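Local coordinates for protein SalCYP truncation (Salinispora tropica, PDB 7ABB) that belongs to the cytochrome P450 haemoproteins and carries a heme c in its mainly helical fold, at residues A[110-122]-A[134-146]. Numbering follows the deposited sequence.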
loop_
_atom_site.group_PDB
_atom_site.type_symbol
_atom_site.label_atom_id
_atom_site.label_comp_id
_atom_site.label_asym_id
_atom_site.label_seq_id
_atom_site.Cartn_x
_atom_site.Cartn_y
_atom_site.Cartn_z
ATOM N N ALA A 110 20.165 -4.235 3.696
ATOM C CA ALA A 110 20.121 -3.952 2.262
ATOM C C ALA A 110 19.217 -2.761 1.953
ATOM O O ALA A 110 19.577 -1.894 1.148
ATOM C CB ALA A 110 19.665 -5.208 1.506
ATOM N N ILE A 111 18.052 -2.695 2.594
ATOM C CA ILE A 111 17.152 -1.561 2.418
ATOM C C ILE A 111 17.854 -0.270 2.805
ATOM O O ILE A 111 17.778 0.746 2.102
ATOM C CB ILE A 111 15.885 -1.764 3.260
ATOM C CG1 ILE A 111 15.076 -2.968 2.775
ATOM C CG2 ILE A 111 15.043 -0.486 3.245
ATOM C CD1 ILE A 111 13.973 -3.327 3.734
ATOM N N ARG A 112 18.546 -0.298 3.942
ATOM C CA ARG A 112 19.228 0.891 4.444
ATOM C C ARG A 112 20.332 1.344 3.503
ATOM O O ARG A 112 20.477 2.543 3.223
ATOM C CB ARG A 112 19.779 0.603 5.838
ATOM C CG ARG A 112 20.294 1.864 6.539
ATOM C CD ARG A 112 20.818 1.617 7.941
ATOM N NE ARG A 112 19.765 1.080 8.775
ATOM C CZ ARG A 112 18.711 1.753 9.232
ATOM N NH1 ARG A 112 18.536 3.053 8.979
ATOM N NH2 ARG A 112 17.807 1.108 9.958
ATOM N N ALA A 113 21.143 0.397 3.015
ATOM C CA ALA A 113 22.228 0.761 2.109
ATOM C C ALA A 113 21.684 1.327 0.805
ATOM O O ALA A 113 22.283 2.239 0.215
ATOM C CB ALA A 113 23.116 -0.447 1.838
ATOM N N ASN A 114 20.555 0.778 0.350
ATOM C CA ASN A 114 19.839 1.285 -0.819
ATOM C C ASN A 114 19.403 2.740 -0.604
ATOM O O ASN A 114 19.760 3.626 -1.396
ATOM C CB ASN A 114 18.667 0.330 -1.074
ATOM C CG ASN A 114 17.723 0.743 -2.181
ATOM O OD1 ASN A 114 17.952 1.658 -2.961
ATOM N ND2 ASN A 114 16.607 0.029 -2.241
ATOM N N ALA A 115 18.692 3.018 0.491
ATOM C CA ALA A 115 18.287 4.387 0.774
ATOM C C ALA A 115 19.489 5.315 0.819
ATOM O O ALA A 115 19.484 6.398 0.221
ATOM C CB ALA A 115 17.564 4.460 2.101
ATOM N N ARG A 116 20.536 4.903 1.534
ATOM C CA ARG A 116 21.686 5.787 1.737
ATOM C C ARG A 116 22.382 6.087 0.418
ATOM O O ARG A 116 22.783 7.231 0.142
ATOM C CB ARG A 116 22.650 5.155 2.741
ATOM C CG ARG A 116 23.820 6.029 3.125
ATOM C CD ARG A 116 24.766 5.337 4.095
ATOM N NE ARG A 116 24.179 5.056 5.410
ATOM C CZ ARG A 116 23.943 3.842 5.911
ATOM N NH1 ARG A 116 24.211 2.730 5.222
ATOM N NH2 ARG A 116 23.432 3.725 7.124
ATOM N N ARG A 117 22.582 5.052 -0.395
ATOM C CA ARG A 117 23.200 5.222 -1.698
ATOM C C ARG A 117 22.419 6.207 -2.545
ATOM O O ARG A 117 22.992 7.109 -3.171
ATOM C CB ARG A 117 23.268 3.853 -2.392
ATOM C CG ARG A 117 23.821 3.865 -3.814
ATOM C CD ARG A 117 23.119 2.858 -4.738
ATOM N NE ARG A 117 22.892 1.578 -4.066
ATOM C CZ ARG A 117 21.794 0.833 -4.220
ATOM N NH1 ARG A 117 20.840 1.213 -5.055
ATOM N NH2 ARG A 117 21.625 -0.292 -3.529
ATOM N N ARG A 118 21.095 6.049 -2.571
ATOM C CA ARG A 118 20.281 6.858 -3.458
ATOM C C ARG A 118 20.219 8.300 -2.965
ATOM O O ARG A 118 20.356 9.235 -3.757
ATOM C CB ARG A 118 18.892 6.236 -3.592
ATOM C CG ARG A 118 18.907 4.904 -4.324
ATOM C CD ARG A 118 17.497 4.344 -4.456
ATOM N NE ARG A 118 17.533 3.113 -5.238
ATOM C CZ ARG A 118 17.638 3.076 -6.557
ATOM N NH1 ARG A 118 17.714 4.197 -7.273
ATOM N NH2 ARG A 118 17.694 1.902 -7.184
ATOM N N ILE A 119 20.046 8.503 -1.659
ATOM C CA ILE A 119 19.951 9.880 -1.163
ATOM C C ILE A 119 21.295 10.578 -1.303
ATOM O O ILE A 119 21.362 11.753 -1.692
ATOM C CB ILE A 119 19.458 9.878 0.283
ATOM C CG1 ILE A 119 18.042 9.319 0.340
ATOM C CG2 ILE A 119 19.485 11.328 0.851
ATOM C CD1 ILE A 119 17.636 8.821 1.694
ATOM N N SER A 120 22.390 9.875 -0.995
ATOM C CA SER A 120 23.724 10.444 -1.151
ATOM C C SER A 120 23.944 10.995 -2.546
ATOM O O SER A 120 24.655 11.995 -2.712
ATOM C CB SER A 120 24.787 9.381 -0.852
ATOM O OG SER A 120 24.884 9.122 0.527
ATOM N N ALA A 121 23.344 10.378 -3.557
ATOM C CA ALA A 121 23.627 10.770 -4.929
ATOM C C ALA A 121 22.973 12.089 -5.317
ATOM O O ALA A 121 23.359 12.665 -6.332
ATOM C CB ALA A 121 23.168 9.665 -5.890
ATOM N N PHE A 122 21.993 12.582 -4.554
ATOM C CA PHE A 122 21.385 13.872 -4.876
ATOM C C PHE A 122 21.442 14.907 -3.762
ATOM O O PHE A 122 20.980 16.025 -3.988
ATOM C CB PHE A 122 19.930 13.725 -5.352
ATOM C CG PHE A 122 19.001 13.005 -4.413
ATOM C CD1 PHE A 122 18.465 13.629 -3.292
ATOM C CD2 PHE A 122 18.587 11.713 -4.696
ATOM C CE1 PHE A 122 17.572 12.953 -2.447
ATOM C CE2 PHE A 122 17.716 11.040 -3.873
ATOM C CZ PHE A 122 17.192 11.642 -2.749
ATOM N N PHE A 134 13.742 9.076 -6.357
ATOM C CA PHE A 134 14.176 8.373 -5.150
ATOM C C PHE A 134 13.207 7.259 -4.776
ATOM O O PHE A 134 13.573 6.085 -4.872
ATOM C CB PHE A 134 14.365 9.343 -3.977
ATOM C CG PHE A 134 14.554 8.642 -2.667
ATOM C CD1 PHE A 134 15.527 7.684 -2.539
ATOM C CD2 PHE A 134 13.729 8.880 -1.588
ATOM C CE1 PHE A 134 15.693 6.981 -1.368
ATOM C CE2 PHE A 134 13.887 8.181 -0.404
ATOM C CZ PHE A 134 14.859 7.229 -0.288
ATOM N N ALA A 135 11.994 7.577 -4.346
ATOM C CA ALA A 135 11.203 6.586 -3.625
ATOM C C ALA A 135 10.801 5.423 -4.522
ATOM O O ALA A 135 10.844 4.271 -4.081
ATOM C CB ALA A 135 9.969 7.224 -2.992
ATOM N N ARG A 136 10.394 5.689 -5.772
ATOM C CA ARG A 136 9.928 4.573 -6.600
ATOM C C ARG A 136 11.042 3.585 -6.922
ATOM O O ARG A 136 10.837 2.375 -6.725
ATOM C CB ARG A 136 9.246 5.097 -7.864
ATOM C CG ARG A 136 8.477 4.020 -8.621
ATOM C CD ARG A 136 7.678 4.605 -9.760
ATOM N NE ARG A 136 6.687 5.553 -9.245
ATOM C CZ ARG A 136 6.682 6.863 -9.468
ATOM N NH1 ARG A 136 7.605 7.448 -10.229
ATOM N NH2 ARG A 136 5.727 7.596 -8.916
ATOM N N PRO A 137 12.212 3.992 -7.425
ATOM C CA PRO A 137 13.267 2.996 -7.639
ATOM C C PRO A 137 13.731 2.344 -6.344
ATOM O O PRO A 137 14.068 1.151 -6.343
ATOM C CB PRO A 137 14.376 3.795 -8.338
ATOM C CG PRO A 137 14.060 5.163 -8.174
ATOM C CD PRO A 137 12.600 5.314 -7.925
ATOM N N TYR A 138 13.732 3.087 -5.240
ATOM C CA TYR A 138 14.066 2.525 -3.931
ATOM C C TYR A 138 13.121 1.389 -3.565
ATOM O O TYR A 138 13.553 0.268 -3.269
ATOM C CB TYR A 138 13.982 3.641 -2.888
ATOM C CG TYR A 138 13.962 3.233 -1.448
ATOM C CD1 TYR A 138 15.096 2.746 -0.816
ATOM C CD2 TYR A 138 12.797 3.339 -0.700
ATOM C CE1 TYR A 138 15.070 2.395 0.518
ATOM C CE2 TYR A 138 12.774 3.006 0.617
ATOM C CZ TYR A 138 13.893 2.569 1.237
ATOM O OH TYR A 138 13.836 2.245 2.560
ATOM N N VAL A 139 11.826 1.668 -3.586
ATOM C CA VAL A 139 10.832 0.680 -3.197
ATOM C C VAL A 139 10.853 -0.510 -4.146
ATOM O O VAL A 139 10.736 -1.665 -3.712
ATOM C CB VAL A 139 9.440 1.335 -3.126
ATOM C CG1 VAL A 139 8.347 0.281 -2.949
ATOM C CG2 VAL A 139 9.396 2.318 -1.967
ATOM N N LEU A 140 10.953 -0.259 -5.453
ATOM C CA LEU A 140 10.974 -1.371 -6.397
ATOM C C LEU A 140 12.213 -2.235 -6.207
ATOM O O LEU A 140 12.125 -3.463 -6.276
ATOM C CB LEU A 140 10.885 -0.845 -7.821
ATOM C CG LEU A 140 10.943 -1.898 -8.929
ATOM C CD1 LEU A 140 9.858 -2.954 -8.780
ATOM C CD2 LEU A 140 10.859 -1.191 -10.281
ATOM N N GLU A 141 13.378 -1.624 -5.981
ATOM C CA GLU A 141 14.574 -2.415 -5.685
ATOM C C GLU A 141 14.322 -3.325 -4.481
ATOM O O GLU A 141 14.640 -4.525 -4.511
ATOM C CB GLU A 141 15.776 -1.502 -5.421
ATOM C CG GLU A 141 17.033 -2.261 -4.983
ATOM C CD GLU A 141 18.279 -1.405 -4.861
ATOM O OE1 GLU A 141 18.371 -0.341 -5.531
ATOM O OE2 GLU A 141 19.149 -1.798 -4.062
ATOM N N ASN A 142 13.753 -2.766 -3.414
ATOM C CA ASN A 142 13.467 -3.548 -2.221
ATOM C C ASN A 142 12.487 -4.678 -2.527
ATOM O O ASN A 142 12.633 -5.790 -2.011
ATOM C CB ASN A 142 12.871 -2.652 -1.123
ATOM C CG ASN A 142 13.816 -1.580 -0.665
ATOM O OD1 ASN A 142 15.034 -1.760 -0.638
ATOM N ND2 ASN A 142 13.241 -0.439 -0.275
ATOM N N LEU A 143 11.450 -4.400 -3.327
ATOM C CA LEU A 143 10.478 -5.438 -3.694
ATOM C C LEU A 143 11.166 -6.574 -4.441
ATOM O O LEU A 143 10.955 -7.758 -4.142
ATOM C CB LEU A 143 9.377 -4.850 -4.573
ATOM C CG LEU A 143 8.259 -5.805 -5.010
ATOM C CD1 LEU A 143 7.505 -6.339 -3.827
ATOM C CD2 LEU A 143 7.318 -5.126 -5.983
ATOM N N MET A 144 12.001 -6.219 -5.426
ATOM C CA MET A 144 12.724 -7.210 -6.209
ATOM C C MET A 144 13.593 -8.075 -5.316
ATOM O O MET A 144 13.680 -9.294 -5.520
ATOM C CB MET A 144 13.557 -6.500 -7.269
ATOM C CG MET A 144 12.708 -5.847 -8.346
ATOM S SD MET A 144 13.657 -4.756 -9.413
ATOM C CE MET A 144 14.452 -5.985 -10.426
ATOM N N LEU A 145 14.222 -7.476 -4.305
ATOM C CA LEU A 145 15.054 -8.250 -3.395
ATOM C C LEU A 145 14.212 -9.267 -2.645
ATOM O O LEU A 145 14.601 -10.442 -2.518
ATOM C CB LEU A 145 15.777 -7.327 -2.412
ATOM C CG LEU A 145 16.764 -8.019 -1.451
ATOM C CD1 LEU A 145 17.825 -8.756 -2.207
ATOM C CD2 LEU A 145 17.392 -7.030 -0.473
ATOM N N ALA A 146 13.039 -8.831 -2.164
ATOM C CA ALA A 146 12.201 -9.708 -1.354
ATOM C C ALA A 146 11.622 -10.828 -2.196
ATOM O O ALA A 146 11.559 -11.978 -1.746
ATOM C CB ALA A 146 11.084 -8.894 -0.683
#
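Glu141 meets Arg117, Arg118 and Asn114 where two nearly antiparallel helices of the cytochrome P450 fold, 110-120 and 134-146, pack at 155° with their axes 10.0 Å apart. The Arg117 guanidinium meets the carboxylate edge to edge, end-on through NH1 and NH2, in almost the same plane: NH1 lies 3.0 Å from Glu141 OE1 and NH2 2.9 Å from OE2, each on a syn lone pair and nearly straight. Bends at chi2 and chi3 of Arg117 bring its guanidinium round to this position. Arg118 is turned 68° against the same carboxylate and sends NH2 to OE1, so that oxygen accepts two charged donors, an arrangement that would favour the ionised acid. Pro137 CB lies over one face of the Arg118 guanidinium, and within its own helix Arg118 NE bonds Asn114 OD1 at 2.7 Å, which restrains rotation of both groups. The Asn114 amide stacks on the Glu141 carboxylate, planes 10° apart, and its ND2 reaches both Tyr138 O and Asn142 OD1, the latter from above the carbonyl plane.

Tyr138 fits as a knob among Ile111, Asn114, Ala115 and Arg118. Its hydroxyl hydrogen-bonds Gln351 O of helix 345-362, and Asn142 ND2 the side-chain OE1 of the same residue, so two bonds tie helix 134-146 to that helix. Leu143 touches the heme c. Further along, Phe122 and Phe134 form an offset edge-to-face pair, the edge of Phe122 toward the face of Phe134, and a CH-pi contact sets Ile119 CG1 over the Phe134 face, 4.0 Å from its ring centroid.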